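Local coordinates for protein putative NADH-flavin reductase (Lactobacillus casei ATCC 334, PDB 3H2S) that binds NADPH in a Rossmann-type fold and probably acts as an NAD(P)H-dependent oxidoreductase, with a flavin as its presumed substrate, at residues F102-A107 against Y139-F144. Sequence-based numbering, arbitrary orientation.
Sequences FILGSA and YYEYQF. With NDP (NADPH dihydro-nicotinamide-adenine-dinucleotide phosphate), chain C.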
loop_
_atom_site.group_PDB
_atom_site.type_symbol
_atom_site.label_atom_id
_atom_site.label_comp_id
_atom_site.label_asym_id
_atom_site.label_seq_id
_atom_site.Cartn_x
_atom_site.Cartn_y
_atom_site.Cartn_z
ATOM N N PHE A 102 2.709 -14.169 2.046
ATOM C CA PHE A 102 1.331 -13.701 1.858
ATOM C C PHE A 102 0.553 -14.753 1.091
ATOM O O PHE A 102 1.036 -15.261 0.066
ATOM C CB PHE A 102 1.311 -12.387 1.061
ATOM C CG PHE A 102 1.978 -11.253 1.758
ATOM C CD1 PHE A 102 1.234 -10.360 2.506
ATOM C CD2 PHE A 102 3.361 -11.091 1.692
ATOM C CE1 PHE A 102 1.848 -9.314 3.193
ATOM C CE2 PHE A 102 3.996 -10.078 2.416
ATOM C CZ PHE A 102 3.235 -9.181 3.160
ATOM N N ILE A 103 -0.586 -15.163 1.651
ATOM C CA ILE A 103 -1.507 -16.014 0.929
ATOM C C ILE A 103 -2.359 -15.121 0.027
ATOM O O ILE A 103 -3.054 -14.214 0.499
ATOM C CB ILE A 103 -2.442 -16.821 1.839
ATOM C CG1 ILE A 103 -1.643 -17.707 2.827
ATOM C CG2 ILE A 103 -3.367 -17.669 0.989
ATOM C CD1 ILE A 103 -2.529 -18.536 3.749
ATOM N N LEU A 104 -2.337 -15.416 -1.263
ATOM C CA LEU A 104 -3.018 -14.588 -2.248
ATOM C C LEU A 104 -4.267 -15.309 -2.746
ATOM O O LEU A 104 -4.780 -16.213 -2.082
ATOM C CB LEU A 104 -2.056 -14.255 -3.398
ATOM C CG LEU A 104 -0.821 -13.445 -2.970
ATOM C CD1 LEU A 104 0.183 -13.340 -4.114
ATOM C CD2 LEU A 104 -1.204 -12.061 -2.446
ATOM N N GLY A 105 -4.829 -14.830 -3.848
ATOM C CA GLY A 105 -6.041 -15.416 -4.390
ATOM C C GLY A 105 -5.761 -16.182 -5.666
ATOM O O GLY A 105 -4.706 -16.023 -6.287
ATOM N N SER A 106 -6.760 -16.945 -6.095
ATOM C CA SER A 106 -6.684 -17.708 -7.326
ATOM C C SER A 106 -6.895 -16.808 -8.549
ATOM O O SER A 106 -6.440 -17.110 -9.645
ATOM C CB SER A 106 -7.749 -18.815 -7.276
ATOM O OG SER A 106 -7.248 -20.011 -7.836
ATOM N N ALA A 107 -7.573 -15.683 -8.360
ATOM C CA ALA A 107 -7.984 -14.840 -9.489
ATOM C C ALA A 107 -6.830 -14.080 -10.149
ATOM O O ALA A 107 -6.970 -13.557 -11.254
ATOM C CB ALA A 107 -9.086 -13.877 -9.056
ATOM N N TYR A 139 -5.906 -9.305 -5.965
ATOM C CA TYR A 139 -5.161 -9.059 -7.184
ATOM C C TYR A 139 -4.272 -7.814 -7.002
ATOM O O TYR A 139 -3.089 -7.844 -7.294
ATOM C CB TYR A 139 -6.133 -8.869 -8.350
ATOM C CG TYR A 139 -5.462 -8.395 -9.618
ATOM C CD1 TYR A 139 -4.528 -9.185 -10.260
ATOM C CD2 TYR A 139 -5.686 -7.111 -10.107
ATOM C CE1 TYR A 139 -3.865 -8.730 -11.406
ATOM C CE2 TYR A 139 -5.080 -6.676 -11.279
ATOM C CZ TYR A 139 -4.188 -7.496 -11.931
ATOM O OH TYR A 139 -3.549 -7.046 -13.070
ATOM N N TYR A 140 -4.853 -6.731 -6.489
ATOM C CA TYR A 140 -4.080 -5.527 -6.147
ATOM C C TYR A 140 -2.984 -5.801 -5.107
ATOM O O TYR A 140 -1.882 -5.252 -5.199
ATOM C CB TYR A 140 -5.001 -4.416 -5.661
ATOM C CG TYR A 140 -5.944 -3.844 -6.731
ATOM C CD1 TYR A 140 -5.588 -3.823 -8.074
ATOM C CD2 TYR A 140 -7.137 -3.247 -6.361
ATOM C CE1 TYR A 140 -6.423 -3.235 -9.031
ATOM C CE2 TYR A 140 -7.988 -2.676 -7.299
ATOM C CZ TYR A 140 -7.617 -2.663 -8.632
ATOM O OH TYR A 140 -8.453 -2.088 -9.562
ATOM N N GLU A 141 -3.298 -6.610 -4.094
ATOM C CA GLU A 141 -2.303 -6.998 -3.080
ATOM C C GLU A 141 -1.094 -7.670 -3.734
ATOM O O GLU A 141 0.053 -7.318 -3.459
ATOM C CB GLU A 141 -2.940 -7.942 -2.047
ATOM C CG GLU A 141 -1.958 -8.530 -1.044
ATOM C CD GLU A 141 -2.590 -9.571 -0.135
ATOM O OE1 GLU A 141 -3.736 -10.028 -0.405
ATOM O OE2 GLU A 141 -1.897 -9.993 0.812
ATOM N N TYR A 142 -1.371 -8.552 -4.687
ATOM C CA TYR A 142 -0.324 -9.204 -5.468
ATOM C C TYR A 142 0.498 -8.192 -6.287
ATOM O O TYR A 142 1.717 -8.276 -6.354
ATOM C CB TYR A 142 -0.972 -10.223 -6.400
ATOM C CG TYR A 142 -0.084 -10.689 -7.519
ATOM C CD1 TYR A 142 -0.470 -10.524 -8.842
ATOM C CD2 TYR A 142 1.090 -11.369 -7.256
ATOM C CE1 TYR A 142 0.306 -10.996 -9.878
ATOM C CE2 TYR A 142 1.866 -11.884 -8.292
ATOM C CZ TYR A 142 1.457 -11.705 -9.600
ATOM O OH TYR A 142 2.224 -12.179 -10.641
ATOM N N GLN A 143 -0.174 -7.223 -6.890
ATOM C CA GLN A 143 0.532 -6.214 -7.668
ATOM C C GLN A 143 1.333 -5.291 -6.753
ATOM O O GLN A 143 2.429 -4.850 -7.116
ATOM C CB GLN A 143 -0.449 -5.394 -8.494
ATOM C CG GLN A 143 -1.133 -6.172 -9.617
ATOM C CD GLN A 143 -1.925 -5.262 -10.514
ATOM O OE1 GLN A 143 -1.718 -5.244 -11.731
ATOM N NE2 GLN A 143 -2.716 -4.381 -9.911
ATOM N N PHE A 144 0.762 -4.961 -5.595
ATOM C CA PHE A 144 1.460 -4.120 -4.615
ATOM C C PHE A 144 2.762 -4.770 -4.150
ATOM O O PHE A 144 3.787 -4.109 -4.017
ATOM C CB PHE A 144 0.584 -3.848 -3.395
ATOM C CG PHE A 144 1.351 -3.319 -2.223
ATOM C CD1 PHE A 144 1.745 -1.995 -2.180
ATOM C CD2 PHE A 144 1.707 -4.158 -1.164
ATOM C CE1 PHE A 144 2.523 -1.508 -1.128
ATOM C CE2 PHE A 144 2.418 -3.668 -0.077
ATOM C CZ PHE A 144 2.854 -2.352 -0.072
HETATM P PA NDP C . -10.581 -17.270 7.467
HETATM O O1A NDP C . -11.931 -16.674 6.973
HETATM O O2A NDP C . -10.595 -18.616 8.108
HETATM O O5B NDP C . -10.273 -16.035 8.585
HETATM C C5B NDP C . -8.937 -15.521 8.352
HETATM C C4B NDP C . -8.452 -14.688 9.602
HETATM O O4B NDP C . -8.812 -13.337 9.395
HETATM C C3B NDP C . -9.173 -15.103 10.929
HETATM O O3B NDP C . -8.159 -15.383 11.843
HETATM C C2B NDP C . -9.954 -13.780 11.314
HETATM O O2B NDP C . -10.132 -13.527 12.664
HETATM C C1B NDP C . -9.005 -12.739 10.642
HETATM N N9A NDP C . -9.713 -11.471 10.402
HETATM C C8A NDP C . -10.786 -11.317 9.485
HETATM N N7A NDP C . -11.241 -10.063 9.424
HETATM C C5A NDP C . -10.412 -9.351 10.316
HETATM C C6A NDP C . -10.405 -7.983 10.641
HETATM N N6A NDP C . -11.343 -7.173 10.078
HETATM N N1A NDP C . -9.668 -7.575 11.737
HETATM C C2A NDP C . -8.752 -8.464 12.223
HETATM N N3A NDP C . -8.524 -9.759 11.849
HETATM C C4A NDP C . -9.448 -10.201 10.928
HETATM O O3 NDP C . -9.850 -17.355 6.071
HETATM P PN NDP C . -9.092 -18.448 5.141
HETATM O O1N NDP C . -8.095 -19.224 6.022
HETATM O O2N NDP C . -10.211 -19.298 4.620
HETATM O O5D NDP C . -8.215 -17.721 3.971
HETATM C C5D NDP C . -6.838 -17.380 4.151
HETATM C C4D NDP C . -6.345 -16.761 2.831
HETATM O O4D NDP C . -6.723 -17.676 1.816
HETATM C C3D NDP C . -6.903 -15.363 2.433
HETATM O O3D NDP C . -5.937 -14.639 1.762
HETATM C C2D NDP C . -8.113 -15.781 1.521
HETATM O O2D NDP C . -8.399 -14.792 0.565
HETATM C C1D NDP C . -7.430 -17.000 0.804
HETATM N N1N NDP C . -8.409 -17.803 0.074
HETATM C C2N NDP C . -8.288 -17.798 -1.380
HETATM C C3N NDP C . -9.458 -18.445 -2.120
HETATM C C7N NDP C . -9.023 -18.857 -3.516
HETATM O O7N NDP C . -8.305 -18.114 -4.171
HETATM N N7N NDP C . -9.585 -19.991 -4.083
HETATM C C4N NDP C . -10.297 -19.487 -1.410
HETATM C C5N NDP C . -10.554 -19.193 0.047
HETATM C C6N NDP C . -9.523 -18.388 0.805
HETATM P P2B NDP C . -11.296 -14.303 13.502
HETATM O O1X NDP C . -10.881 -15.810 13.667
HETATM O O2X NDP C . -11.224 -13.736 14.968
HETATM O O3X NDP C . -12.637 -14.177 12.864
HETATM O O HOH W 1 -2.593 -12.051 2.168
#
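F102, at the C-terminal end of strand 99-103, and L104, just past it, meet E141 and Y142 of helix 132-145 at the C-terminal edge of the parallel strands of this Rossmann fold, beside NADPH. Along the helix, E141 is the first residue to touch. Its CG stands anti to the backbone N (chi1 173°) and the chain runs on extended, a long reach that suits glutamate to carrying a carboxylate into the buried strand end. There CD lies 3.7 Å from L104 CD2, so one methyl of the leucine fork packs against the carboxylate carbon. OE2 approaches F102 CD1 obliquely at 3.6 Å, the ring and carboxylate planes being 90° apart; phenylalanine suits this buried place, its apolar ring also packing on L89 and W153. The carboxylate has polar partners: Q138, one turn earlier and hydrogen-bonded to NADPH through its OE1, donates NE2 to E141 OE1. A water hydrogen-bonded to E141 OE2 (2.6 Å) and to I103 O links helix to strand. An alanine in place of E141 would probably leave this water and the Q138 amide without their carboxylate partner and open a gap beside L104 CD2 and the F102 ring. Next, Y142 sets CD2 of its ring 3.8 Å from L104 CD1, the two side chains crossing at about a right angle; an aromatic ring suits this place, meeting leucine and also R209 in a cation-pi contact. Leucine thus serves two helix neighbours with one fork. Farther on, F144 rests on helix 80-91 and on L83 of the second subunit. Beyond L104 the loop leads to the cofactor, where S106 N donates a 2.7 Å hydrogen bond to the nicotinamide carboxamide oxygen, O7N.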